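Local coordinates for NOL1/NOP2/sun family protein (PDB 3M4X) that probably methylates cytosine in ribosomal RNA, through a Rossmann-like methyltransferase domain joined to an RNA-binding PUA-like domain, at residues 14-19 with 236-241; 18-23 with 268-273; 81-86 with 433-438; 101-106 with 176-181; 401-406 with 426-431. All blocks are in the same frame, centred on the assembly; numbering follows the deposited sequence.

How the contacts relate
Contacts 1 and 2 share helix 10-20 and touch each other where P239 packs on W273. Both are only partly buried, and each pairs apolar packing with one salt bridge at the junction of the N-terminal and methyltransferase domains. Contact 4 lies nearest the chain's centre, buried where the loop after helix 95-101 meets the methyltransferase sheet, and there an arginine meets carbonyl oxygens at a helix end. On the opposite side of the centre from contacts 1 and 2, contacts 3 and 5 use neighbouring strands of one sheet: 81-86 packs on 433-438 mainly through apolar side chains and one glutamine amide, while 401-406 with 426-431 is parallel strand pairing, joined to contact 3 by probable hydrogen bonds between the strands.

Contact 1: residues 14-19 with 236-241; sequences KKYRLL and TFAPEE
K15 stretches from helix 10-20 toward the loop 236-241 and meets E240 tip to tip. Its CB, CG and CD serve as the stem: CG stands anti to the backbone N (chi1 -176°), and the chain runs on extended until a bend at chi4 (-67°). CE is the first atom to touch, with K15 CE 3.7 Å from E240 OE2. The ammonium then lies 3.3 Å from E240 OE1 (K15 NZ to OE1), a salt bridge made on the syn side of that oxygen, and K15 NZ also rests 3.7 Å from P239 CD. One position on, the Y16 side chain crosses that of F237 at about a right angle and meets only its base, Y16 CZ lying 3.7 Å from F237 CB. Y16 OH comes within 2.9 Å of A238 N, but the angle is too poor for a hydrogen bond; the hydroxyl has a weak bond to E188, whose carboxylate also accepts from F237 N. L19 adds a looser touch on P239. The contact docks an N-terminal helix on a Rossmann-like-domain loop that opens with the last Thr of a Thr-Cys-Thr sequence, which in RNA cytosine-5 methyltransferases typically carries an active-site cysteine.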
# COMPACT_ATOMS: atom_id res chain seq x y z
N LYS A 14 -4.16 31.73 14.27
CA LYS A 14 -4.67 32.91 13.57
C LYS A 14 -5.19 32.56 12.17
O LYS A 14 -6.27 32.99 11.76
CB LYS A 14 -3.58 33.99 13.45
CG LYS A 14 -2.86 34.37 14.75
CD LYS A 14 -2.01 35.63 14.55
CE LYS A 14 -0.66 35.55 15.29
NZ LYS A 14 -0.76 35.34 16.77
N LYS A 15 -4.40 31.78 11.43
CA LYS A 15 -4.77 31.43 10.06
C LYS A 15 -6.17 30.81 10.05
O LYS A 15 -7.05 31.25 9.31
CB LYS A 15 -3.74 30.47 9.46
CG LYS A 15 -3.96 30.10 7.98
CD LYS A 15 -2.72 29.41 7.42
CE LYS A 15 -2.83 29.17 5.91
NZ LYS A 15 -3.88 28.17 5.59
N TYR A 16 -6.36 29.82 10.91
CA TYR A 16 -7.60 29.05 10.93
C TYR A 16 -8.77 29.69 11.69
O TYR A 16 -9.92 29.33 11.46
CB TYR A 16 -7.33 27.60 11.37
CG TYR A 16 -6.68 26.80 10.26
CD1 TYR A 16 -5.30 26.67 10.19
CD2 TYR A 16 -7.44 26.21 9.25
CE1 TYR A 16 -4.68 25.96 9.16
CE2 TYR A 16 -6.83 25.49 8.20
CZ TYR A 16 -5.45 25.37 8.17
OH TYR A 16 -4.83 24.67 7.16
N ARG A 17 -8.47 30.63 12.59
CA ARG A 17 -9.49 31.51 13.12
C ARG A 17 -10.16 32.27 11.97
O ARG A 17 -11.39 32.28 11.84
CB ARG A 17 -8.89 32.53 14.08
CG ARG A 17 -8.67 32.02 15.47
CD ARG A 17 -8.90 33.11 16.50
NE ARG A 17 -8.66 32.64 17.86
CZ ARG A 17 -7.55 32.87 18.54
NH1 ARG A 17 -6.56 33.58 17.98
NH2 ARG A 17 -7.41 32.40 19.77
N LEU A 18 -9.35 32.90 11.14
CA LEU A 18 -9.86 33.61 9.97
C LEU A 18 -10.56 32.71 8.94
O LEU A 18 -11.61 33.07 8.40
CB LEU A 18 -8.75 34.40 9.28
CG LEU A 18 -8.23 35.64 10.02
CD1 LEU A 18 -7.11 36.29 9.23
CD2 LEU A 18 -9.36 36.64 10.27
N LEU A 19 -9.98 31.54 8.66
CA LEU A 19 -10.52 30.64 7.64
C LEU A 19 -11.84 30.02 8.07
O LEU A 19 -12.76 29.89 7.26
CB LEU A 19 -9.54 29.52 7.31
CG LEU A 19 -8.72 29.50 6.03
CD1 LEU A 19 -9.06 30.63 5.03
CD2 LEU A 19 -7.24 29.48 6.38
N THR A 236 -3.21 17.49 5.31
CA THR A 236 -3.13 18.83 5.83
C THR A 236 -4.42 19.54 5.51
O THR A 236 -5.18 19.09 4.64
CB THR A 236 -1.94 19.61 5.25
OG1 THR A 236 -1.67 20.75 6.08
CG2 THR A 236 -2.23 20.08 3.80
N PHE A 237 -4.67 20.64 6.19
CA PHE A 237 -5.92 21.39 6.04
C PHE A 237 -5.78 22.59 5.11
O PHE A 237 -6.77 23.14 4.64
CB PHE A 237 -6.44 21.87 7.41
CG PHE A 237 -6.68 20.76 8.40
CD1 PHE A 237 -5.84 20.59 9.50
CD2 PHE A 237 -7.72 19.87 8.21
CE1 PHE A 237 -6.06 19.56 10.41
CE2 PHE A 237 -7.94 18.83 9.11
CZ PHE A 237 -7.11 18.68 10.22
N ALA A 238 -4.54 23.00 4.84
CA ALA A 238 -4.31 24.25 4.12
C ALA A 238 -4.95 24.29 2.74
O ALA A 238 -4.78 23.36 1.94
CB ALA A 238 -2.82 24.56 4.03
N PRO A 239 -5.71 25.36 2.46
CA PRO A 239 -6.21 25.61 1.10
C PRO A 239 -5.06 25.59 0.11
O PRO A 239 -5.23 25.07 -0.99
CB PRO A 239 -6.79 27.03 1.20
CG PRO A 239 -7.23 27.13 2.66
CD PRO A 239 -6.20 26.36 3.43
N GLU A 240 -3.92 26.16 0.49
CA GLU A 240 -2.80 26.28 -0.44
C GLU A 240 -2.39 24.92 -1.02
O GLU A 240 -1.91 24.84 -2.13
CB GLU A 240 -1.60 26.98 0.20
CG GLU A 240 -1.85 28.46 0.56
CD GLU A 240 -2.61 28.63 1.87
OE1 GLU A 240 -2.94 27.62 2.52
OE2 GLU A 240 -2.88 29.78 2.26
N GLU A 241 -2.61 23.85 -0.25
CA GLU A 241 -2.21 22.50 -0.66
C GLU A 241 -3.36 21.63 -1.16
O GLU A 241 -3.13 20.54 -1.67
CB GLU A 241 -1.48 21.80 0.48
CG GLU A 241 -0.22 22.51 0.88
CD GLU A 241 0.29 22.04 2.21
OE1 GLU A 241 0.04 22.74 3.22
OE2 GLU A 241 0.93 20.97 2.23

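Contact 2: residues 18-23 with 268-273; sequences LLLGEE and SGRSEW
E23 and R270 face each other tip to tip, both on long straight side chains. In E23, CG is anti to the backbone N (chi1 -176°) and the chain stays extended; R270 runs extended from CG to NE. R270 NH2 gives E23 OE1 a nearly straight hydrogen bond of 3.3 Å, part of a salt bridge. The carboxylate oxygen lies close to the guanidinium plane, although the two flat groups are turned 31° apart. A water ties the same groups together: it donates to L20 O and E23 OE1 and accepts from R270 NH1. The other oxygen, E23 OE2, is held by H288. This polar group sits at the C-terminal end of helix 10-20, where G21 breaks the helix with positive phi, and joins the N-terminal domain to the loop between strands 267-268 and 283-285 of the methyltransferase domain. L20 crosses R270 at about a right angle, its CD2 3.9 Å from R270 NH2 and also near the edge of the W273 ring. L19 has CD1 almost eclipsed with CA (chi2 -5°), and this methyl lies 3.7 Å from W273 NE1. Within the loop itself, R270 CD covers one face of the indole toward its rim.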
# COMPACT_ATOMS: atom_id res chain seq x y z
N LEU A 18 -9.35 32.90 11.14
CA LEU A 18 -9.86 33.61 9.97
C LEU A 18 -10.56 32.71 8.94
O LEU A 18 -11.61 33.07 8.40
CB LEU A 18 -8.75 34.40 9.28
CG LEU A 18 -8.23 35.64 10.02
CD1 LEU A 18 -7.11 36.29 9.23
CD2 LEU A 18 -9.36 36.64 10.27
N LEU A 19 -9.98 31.54 8.66
CA LEU A 19 -10.52 30.64 7.64
C LEU A 19 -11.84 30.02 8.07
O LEU A 19 -12.76 29.89 7.26
CB LEU A 19 -9.54 29.52 7.31
CG LEU A 19 -8.72 29.50 6.03
CD1 LEU A 19 -9.06 30.63 5.03
CD2 LEU A 19 -7.24 29.48 6.38
N LEU A 20 -11.93 29.64 9.35
CA LEU A 20 -13.06 28.85 9.85
C LEU A 20 -14.15 29.66 10.53
O LEU A 20 -15.29 29.20 10.64
CB LEU A 20 -12.57 27.75 10.80
CG LEU A 20 -11.83 26.60 10.11
CD1 LEU A 20 -11.39 25.51 11.11
CD2 LEU A 20 -12.71 26.01 9.03
N GLY A 21 -13.82 30.87 10.97
CA GLY A 21 -14.77 31.68 11.70
C GLY A 21 -15.05 31.08 13.07
O GLY A 21 -14.13 30.81 13.84
N GLU A 22 -16.32 30.86 13.37
CA GLU A 22 -16.68 30.41 14.72
C GLU A 22 -16.46 28.91 14.85
O GLU A 22 -16.35 28.38 15.96
CB GLU A 22 -18.13 30.76 15.04
CG GLU A 22 -19.15 30.01 14.22
CD GLU A 22 -20.57 30.27 14.71
OE1 GLU A 22 -21.51 30.02 13.93
OE2 GLU A 22 -20.73 30.71 15.87
N GLU A 23 -16.41 28.25 13.71
CA GLU A 23 -16.14 26.83 13.65
C GLU A 23 -14.75 26.55 14.22
O GLU A 23 -14.45 25.44 14.69
CB GLU A 23 -16.26 26.35 12.20
CG GLU A 23 -16.10 24.87 12.03
CD GLU A 23 -16.40 24.41 10.62
OE1 GLU A 23 -16.73 25.26 9.77
OE2 GLU A 23 -16.30 23.19 10.36
N SER A 268 -16.64 18.59 2.54
CA SER A 268 -16.30 18.76 1.14
C SER A 268 -15.29 19.88 0.98
O SER A 268 -15.14 20.71 1.87
CB SER A 268 -17.56 19.07 0.36
OG SER A 268 -17.69 20.46 0.18
N GLY A 269 -14.59 19.91 -0.15
CA GLY A 269 -13.75 21.05 -0.47
C GLY A 269 -14.60 22.31 -0.54
O GLY A 269 -15.81 22.24 -0.79
N ARG A 270 -13.99 23.47 -0.31
CA ARG A 270 -14.75 24.72 -0.28
C ARG A 270 -14.46 25.58 -1.50
O ARG A 270 -13.32 25.96 -1.73
CB ARG A 270 -14.44 25.50 1.00
CG ARG A 270 -14.54 24.64 2.26
CD ARG A 270 -14.59 25.49 3.53
NE ARG A 270 -14.86 24.67 4.72
CZ ARG A 270 -15.25 25.15 5.90
NH1 ARG A 270 -15.43 26.46 6.06
NH2 ARG A 270 -15.47 24.31 6.91
N SER A 271 -15.48 25.86 -2.30
CA SER A 271 -15.27 26.60 -3.52
C SER A 271 -14.56 27.93 -3.26
O SER A 271 -13.71 28.36 -4.04
CB SER A 271 -16.59 26.84 -4.25
OG SER A 271 -17.47 27.59 -3.44
N GLU A 272 -14.89 28.59 -2.14
CA GLU A 272 -14.28 29.88 -1.84
C GLU A 272 -12.78 29.77 -1.55
O GLU A 272 -12.07 30.77 -1.54
CB GLU A 272 -15.01 30.61 -0.70
CG GLU A 272 -14.88 29.95 0.69
CD GLU A 272 -15.96 28.91 0.96
OE1 GLU A 272 -16.59 28.43 -0.02
OE2 GLU A 272 -16.19 28.57 2.14
N TRP A 273 -12.28 28.55 -1.33
CA TRP A 273 -10.84 28.37 -1.14
C TRP A 273 -10.09 28.05 -2.44
O TRP A 273 -8.87 27.90 -2.44
CB TRP A 273 -10.56 27.31 -0.08
CG TRP A 273 -10.99 27.73 1.28
CD1 TRP A 273 -11.34 28.99 1.69
CD2 TRP A 273 -11.11 26.89 2.44
NE1 TRP A 273 -11.67 28.99 3.02
CE2 TRP A 273 -11.54 27.71 3.51
CE3 TRP A 273 -10.90 25.53 2.68
CZ2 TRP A 273 -11.76 27.22 4.80
CZ3 TRP A 273 -11.12 25.04 3.96
CH2 TRP A 273 -11.55 25.88 5.00
O HOH W 1 -16.23 27.59 8.67

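Contact 3: residues 81-86 with 433-438; sequences LHQAGY and IPVGFG
I433 lies over the Y86 ring, the two side chains crossing at a slant. I433 CG1 sits 4.2 Å from the ring centroid and 20° off its normal, a CH-pi contact, while I433 CG2 lies over the same face, near its rim, 3.4 Å from Y86 CE1. That same methyl presses on A84, with A84 CB to I433 CG2 only 3.3 Å, tighter than usual carbon packing. L81 crosses the far end of the isoleucine at about a right angle, its CD2 3.7 Å from I433 CD1. P434 comes to the edge of the tyrosine instead, P434 CD lying 3.4 Å from Y86 OH, whose hydrogen-bond partner is P47 O. In Q83, CG anti to the backbone N (chi1 167°) and a bend at chi2 (-92°) turn the chain across V435, and NE2 reaches V435 O at 3.0 Å, with a bent N-H direction. A Schellman motif with G85 at its C-prime position ends helix 80-83 and turns the chain against strand 433-441 of the PUA-like domain. The buried amide of Q83 is well satisfied: NE2 also bonds Y386 OH, and OE1 accepts from W408 NE1, so this polar group is fixed in rotation while apolar packing makes up most of the interface.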
# COMPACT_ATOMS: atom_id res chain seq x y z
N LEU A 81 -1.69 -12.92 12.93
CA LEU A 81 -2.52 -12.25 11.92
C LEU A 81 -1.73 -11.13 11.25
O LEU A 81 -1.87 -10.88 10.05
CB LEU A 81 -3.82 -11.69 12.53
CG LEU A 81 -4.86 -12.67 13.06
CD1 LEU A 81 -5.99 -11.93 13.80
CD2 LEU A 81 -5.43 -13.56 11.97
N HIS A 82 -0.90 -10.44 12.02
CA HIS A 82 -0.07 -9.40 11.46
C HIS A 82 1.10 -9.96 10.67
O HIS A 82 1.37 -9.49 9.57
CB HIS A 82 0.45 -8.44 12.52
CG HIS A 82 1.44 -7.45 11.97
ND1 HIS A 82 2.79 -7.72 11.88
CD2 HIS A 82 1.26 -6.22 11.43
CE1 HIS A 82 3.41 -6.69 11.32
NE2 HIS A 82 2.50 -5.77 11.04
N GLN A 83 1.82 -10.92 11.24
CA GLN A 83 2.97 -11.54 10.57
C GLN A 83 2.61 -12.07 9.19
O GLN A 83 3.37 -11.89 8.23
CB GLN A 83 3.56 -12.67 11.43
CG GLN A 83 4.57 -13.58 10.71
CD GLN A 83 3.92 -14.82 10.08
OE1 GLN A 83 3.04 -15.44 10.68
NE2 GLN A 83 4.36 -15.18 8.86
N ALA A 84 1.45 -12.71 9.08
CA ALA A 84 1.04 -13.36 7.84
C ALA A 84 0.30 -12.45 6.89
O ALA A 84 -0.23 -12.91 5.88
CB ALA A 84 0.19 -14.58 8.13
N GLY A 85 0.21 -11.16 7.24
CA GLY A 85 -0.41 -10.17 6.37
C GLY A 85 -1.92 -10.12 6.37
O GLY A 85 -2.52 -9.68 5.39
N TYR A 86 -2.55 -10.55 7.46
CA TYR A 86 -4.01 -10.56 7.55
C TYR A 86 -4.52 -9.24 8.09
O TYR A 86 -5.73 -9.00 8.13
CB TYR A 86 -4.50 -11.75 8.40
CG TYR A 86 -4.62 -13.04 7.60
CD1 TYR A 86 -3.52 -13.59 6.98
CD2 TYR A 86 -5.85 -13.67 7.46
CE1 TYR A 86 -3.64 -14.78 6.22
CE2 TYR A 86 -5.99 -14.84 6.72
CZ TYR A 86 -4.88 -15.39 6.11
OH TYR A 86 -5.02 -16.54 5.38
N ILE A 433 -4.37 -19.98 7.89
CA ILE A 433 -3.40 -18.95 7.56
C ILE A 433 -2.06 -19.54 7.15
O ILE A 433 -1.40 -20.19 7.97
CB ILE A 433 -3.12 -18.06 8.77
CG1 ILE A 433 -4.42 -17.51 9.36
CG2 ILE A 433 -2.18 -16.93 8.38
CD1 ILE A 433 -4.21 -16.87 10.72
N PRO A 434 -1.65 -19.29 5.90
CA PRO A 434 -0.31 -19.68 5.45
C PRO A 434 0.72 -18.76 6.10
O PRO A 434 0.68 -17.54 5.89
CB PRO A 434 -0.35 -19.44 3.92
CG PRO A 434 -1.81 -19.43 3.57
CD PRO A 434 -2.47 -18.77 4.78
N VAL A 435 1.63 -19.33 6.88
CA VAL A 435 2.57 -18.48 7.60
C VAL A 435 3.99 -18.53 7.07
O VAL A 435 4.84 -17.77 7.53
CB VAL A 435 2.56 -18.79 9.11
CG1 VAL A 435 1.15 -18.63 9.64
CG2 VAL A 435 3.07 -20.20 9.38
N GLY A 436 4.25 -19.40 6.10
CA GLY A 436 5.60 -19.57 5.59
C GLY A 436 5.95 -20.99 5.17
O GLY A 436 5.15 -21.91 5.34
N PHE A 437 7.15 -21.18 4.61
CA PHE A 437 7.63 -22.51 4.26
C PHE A 437 8.43 -23.18 5.38
O PHE A 437 9.23 -22.53 6.06
CB PHE A 437 8.50 -22.48 3.00
CG PHE A 437 7.71 -22.56 1.73
CD1 PHE A 437 7.57 -21.45 0.92
CD2 PHE A 437 7.12 -23.76 1.34
CE1 PHE A 437 6.84 -21.52 -0.26
CE2 PHE A 437 6.39 -23.84 0.17
CZ PHE A 437 6.25 -22.72 -0.63
N GLY A 438 8.20 -24.47 5.56
CA GLY A 438 9.13 -25.31 6.29
C GLY A 438 9.64 -26.38 5.34
O GLY A 438 9.12 -26.54 4.24
O HOH W 2 -0.54 -15.76 4.25

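Contact 4: residues 101-106 with 176-181; sequences AAAKPG and FDRIVV
A101 and A103 run past strand 178-181 at a distance: the CA of A101 is 7.1 Å from the CA of V180, and that of A103 7.2 Å from the CA of R178, too far for strand pairing, so side chains span the gap. A101 is the last helical residue of helix 95-101; A102 leaves the helix with positive phi, and the chain then heads for strand 108-111. R178 points into this turn. Its CG stands anti to the backbone N (chi1 -168°), and the chain bends at chi3 (-120°), which brings NE round to the end of the helix. R178 NE lies 2.7 Å from A101 O, but the N-H direction is badly bent, at 122°, and the bond is weak. The next carbonyl oxygen, A102 O, stands 3.7 Å above the guanidinium plane of R178, over its centre. The aliphatic part of the arginine is used as well, with R178 CD 3.7 Å from A103 CA. Two residues along the strand, V180 turns CG2 to A101 CB at 3.8 Å, a plain methyl contact that continues the packing between helix 95-101 and the central sheet of the Rossmann-like domain. In that sheet, strand 176-182 lies between 108-111 and 228-234. R178 NH1 has its salt bridge with E107, the residue after G106, while K104 NZ is 6.4 Å from R178 NH1, which may add a mild like-charge repulsion. The negative end of the helix dipole, A102 O over the cation and the E107 carboxylate would together be expected to stabilise this buried positive charge.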
# COMPACT_ATOMS: atom_id res chain seq x y z
N ALA A 101 -9.75 5.96 -4.67
CA ALA A 101 -9.02 5.52 -5.85
C ALA A 101 -9.75 4.43 -6.61
O ALA A 101 -9.69 4.39 -7.84
CB ALA A 101 -7.61 5.07 -5.47
N ALA A 102 -10.43 3.55 -5.88
CA ALA A 102 -11.15 2.42 -6.49
C ALA A 102 -10.45 1.84 -7.73
O ALA A 102 -10.99 1.85 -8.84
CB ALA A 102 -12.57 2.80 -6.82
N ALA A 103 -9.24 1.32 -7.53
CA ALA A 103 -8.52 0.61 -8.57
C ALA A 103 -9.34 -0.61 -9.02
O ALA A 103 -10.08 -1.20 -8.24
CB ALA A 103 -7.18 0.16 -8.04
N LYS A 104 -9.20 -0.99 -10.28
CA LYS A 104 -9.92 -2.13 -10.80
C LYS A 104 -8.95 -3.23 -11.20
O LYS A 104 -7.85 -2.95 -11.68
CB LYS A 104 -10.77 -1.72 -12.00
CG LYS A 104 -11.85 -0.69 -11.69
CD LYS A 104 -12.41 -0.06 -12.97
CE LYS A 104 -12.87 -1.13 -13.97
NZ LYS A 104 -13.21 -0.55 -15.32
N PRO A 105 -9.35 -4.50 -11.00
CA PRO A 105 -8.58 -5.63 -11.51
C PRO A 105 -8.17 -5.40 -12.95
O PRO A 105 -9.04 -5.09 -13.79
CB PRO A 105 -9.59 -6.78 -11.44
CG PRO A 105 -10.46 -6.42 -10.22
CD PRO A 105 -10.59 -4.91 -10.32
N GLY A 106 -6.88 -5.53 -13.25
CA GLY A 106 -6.41 -5.43 -14.63
C GLY A 106 -5.87 -4.06 -15.03
O GLY A 106 -5.29 -3.91 -16.11
N PHE A 176 -0.24 4.69 -17.35
CA PHE A 176 -1.17 4.25 -16.31
C PHE A 176 -2.64 4.59 -16.51
O PHE A 176 -3.00 5.67 -16.97
CB PHE A 176 -0.74 4.83 -14.95
CG PHE A 176 0.59 4.32 -14.47
CD1 PHE A 176 1.72 5.11 -14.58
CD2 PHE A 176 0.71 3.05 -13.94
CE1 PHE A 176 2.96 4.63 -14.15
CE2 PHE A 176 1.93 2.56 -13.50
CZ PHE A 176 3.06 3.35 -13.60
N ASP A 177 -3.49 3.66 -16.10
CA ASP A 177 -4.91 3.92 -15.96
C ASP A 177 -5.22 4.82 -14.76
O ASP A 177 -6.22 5.51 -14.74
CB ASP A 177 -5.68 2.62 -15.74
CG ASP A 177 -5.63 1.73 -16.94
OD1 ASP A 177 -6.29 2.08 -17.93
OD2 ASP A 177 -4.93 0.68 -16.89
N ARG A 178 -4.35 4.79 -13.77
CA ARG A 178 -4.73 5.32 -12.48
C ARG A 178 -3.50 5.66 -11.70
O ARG A 178 -2.56 4.86 -11.63
CB ARG A 178 -5.54 4.26 -11.75
CG ARG A 178 -6.29 4.70 -10.50
CD ARG A 178 -7.49 3.73 -10.32
NE ARG A 178 -8.73 4.49 -10.35
CZ ARG A 178 -9.63 4.45 -11.32
NH1 ARG A 178 -9.47 3.66 -12.36
NH2 ARG A 178 -10.69 5.21 -11.22
N ILE A 179 -3.48 6.87 -11.14
CA ILE A 179 -2.34 7.29 -10.34
C ILE A 179 -2.79 7.93 -9.03
O ILE A 179 -3.65 8.80 -9.01
CB ILE A 179 -1.42 8.27 -11.11
CG1 ILE A 179 -0.93 7.65 -12.42
CG2 ILE A 179 -0.25 8.71 -10.23
CD1 ILE A 179 -0.01 8.58 -13.24
N VAL A 180 -2.18 7.48 -7.94
CA VAL A 180 -2.47 8.02 -6.64
C VAL A 180 -1.26 8.80 -6.16
O VAL A 180 -0.15 8.28 -6.06
CB VAL A 180 -2.78 6.91 -5.63
CG1 VAL A 180 -2.93 7.48 -4.24
CG2 VAL A 180 -4.02 6.15 -6.06
N VAL A 181 -1.50 10.07 -5.87
CA VAL A 181 -0.49 10.98 -5.36
C VAL A 181 -0.90 11.44 -3.96
O VAL A 181 -1.70 12.36 -3.79
CB VAL A 181 -0.37 12.22 -6.26
CG1 VAL A 181 0.75 13.14 -5.75
CG2 VAL A 181 -0.11 11.80 -7.70

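Contact 5: residues 401-406 with 426-431; sequences LPITQK and VLLVLD
I403 sets CG1 between its backbone N and carbonyl carbon, the crowded position (chi1 66°), which places I403 CG1 4.3 Å from L430 CB. L430 holds CG anti to its own N (chi1 -177°), and from there L430 CD1 reaches to 3.6 Å from I403 O and equally close to the backbone carbon of T404, just before helix 405-413. L401 and L428 lie side by side and point the same way, L401 CG 4.0 Å from L428 CD2, and V426 CG2 closes on L401 CB at 3.9 Å. Under these side chains the backbones pair as parallel strands, their short axes 34° apart. L401 N donates to L427 O at 2.9 Å, V429 N returns a longer bond to L401 O, and I403 N donates to V429 O at 3.0 Å. CA-H...O contacts from L428 to L401 O and from P402 to V429 O run beside them. Past the last direct bond, a water donates to I403 O and accepts from D431 N, bridging the strands as they part. T404 is the N-cap of helix 405-413, its side chain capping a backbone N of the first turn. That helix begins the connection between the two strands and packs on the face that carries I403, L428 and L430: W408 meets I403 and L430, Y411 meets L428, and F417 of strand 417-418 touches I403 and L428. Strand 400-403 is an outer strand of this PUA-like-domain sheet, and beyond 426-430 follows strand 433-441, antiparallel to it.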
# COMPACT_ATOMS: atom_id res chain seq x y z
N LEU A 401 1.42 -28.40 5.85
CA LEU A 401 1.67 -29.00 7.15
C LEU A 401 1.01 -28.08 8.18
O LEU A 401 1.56 -27.04 8.55
CB LEU A 401 3.18 -29.16 7.35
CG LEU A 401 3.93 -29.46 8.65
CD1 LEU A 401 3.07 -29.46 9.91
CD2 LEU A 401 4.70 -30.74 8.51
N PRO A 402 -0.20 -28.44 8.62
CA PRO A 402 -0.90 -27.68 9.66
C PRO A 402 -0.07 -27.61 10.95
O PRO A 402 0.51 -28.62 11.35
CB PRO A 402 -2.16 -28.51 9.90
CG PRO A 402 -2.35 -29.32 8.64
CD PRO A 402 -0.96 -29.62 8.18
N ILE A 403 -0.03 -26.45 11.58
CA ILE A 403 0.72 -26.26 12.81
C ILE A 403 -0.17 -25.64 13.88
O ILE A 403 -1.28 -25.18 13.58
CB ILE A 403 1.93 -25.35 12.60
CG1 ILE A 403 1.46 -23.95 12.25
CG2 ILE A 403 2.83 -25.92 11.50
CD1 ILE A 403 2.57 -22.92 12.20
N THR A 404 0.31 -25.67 15.13
CA THR A 404 -0.39 -25.12 16.29
C THR A 404 0.18 -23.73 16.54
O THR A 404 1.15 -23.34 15.90
CB THR A 404 -0.15 -26.00 17.56
OG1 THR A 404 1.24 -25.99 17.90
CG2 THR A 404 -0.58 -27.45 17.31
N GLN A 405 -0.39 -22.97 17.47
CA GLN A 405 0.17 -21.64 17.72
C GLN A 405 1.54 -21.71 18.40
O GLN A 405 2.44 -20.93 18.08
CB GLN A 405 -0.80 -20.73 18.48
CG GLN A 405 -1.39 -21.35 19.73
CD GLN A 405 -0.55 -21.12 20.97
OE1 GLN A 405 -0.54 -21.95 21.90
NE2 GLN A 405 0.18 -20.00 21.01
N LYS A 406 1.71 -22.67 19.30
CA LYS A 406 3.01 -22.92 19.93
C LYS A 406 4.09 -23.19 18.89
O LYS A 406 5.20 -22.65 18.98
CB LYS A 406 2.93 -24.09 20.90
CG LYS A 406 2.79 -23.67 22.34
CD LYS A 406 3.05 -24.85 23.27
CE LYS A 406 2.78 -24.45 24.71
NZ LYS A 406 1.45 -23.78 24.79
N VAL A 426 7.14 -27.71 2.54
CA VAL A 426 5.74 -27.70 2.94
C VAL A 426 5.33 -26.30 3.35
O VAL A 426 6.13 -25.56 3.94
CB VAL A 426 5.47 -28.68 4.12
CG1 VAL A 426 5.67 -30.12 3.66
CG2 VAL A 426 6.36 -28.36 5.32
N LEU A 427 4.10 -25.94 3.00
CA LEU A 427 3.52 -24.68 3.44
C LEU A 427 2.99 -24.87 4.86
O LEU A 427 2.09 -25.67 5.07
CB LEU A 427 2.36 -24.26 2.53
CG LEU A 427 1.70 -22.92 2.86
CD1 LEU A 427 2.66 -21.76 2.58
CD2 LEU A 427 0.37 -22.72 2.12
N LEU A 428 3.56 -24.15 5.82
CA LEU A 428 3.03 -24.18 7.18
C LEU A 428 1.73 -23.38 7.25
O LEU A 428 1.67 -22.24 6.79
CB LEU A 428 4.06 -23.63 8.17
CG LEU A 428 5.43 -24.29 8.01
CD1 LEU A 428 6.36 -23.94 9.16
CD2 LEU A 428 5.30 -25.79 7.90
N VAL A 429 0.68 -23.98 7.80
CA VAL A 429 -0.63 -23.34 7.84
C VAL A 429 -1.20 -23.37 9.26
O VAL A 429 -1.34 -24.44 9.86
CB VAL A 429 -1.63 -24.00 6.86
CG1 VAL A 429 -3.01 -23.38 7.00
CG2 VAL A 429 -1.15 -23.88 5.42
N LEU A 430 -1.52 -22.19 9.79
CA LEU A 430 -2.14 -22.05 11.11
C LEU A 430 -3.64 -21.86 10.91
O LEU A 430 -4.09 -20.80 10.47
CB LEU A 430 -1.54 -20.86 11.86
CG LEU A 430 -1.96 -20.53 13.29
CD1 LEU A 430 -1.77 -21.71 14.24
CD2 LEU A 430 -1.14 -19.33 13.77
N ASP A 431 -4.41 -22.89 11.25
CA ASP A 431 -5.84 -22.91 10.99
C ASP A 431 -6.04 -22.82 9.48
O ASP A 431 -6.02 -23.85 8.79
CB ASP A 431 -6.58 -21.79 11.73
CG ASP A 431 -8.10 -21.93 11.67
OD1 ASP A 431 -8.62 -22.61 10.75
OD2 ASP A 431 -8.78 -21.38 12.55
O HOH W 3 -3.50 -25.60 12.19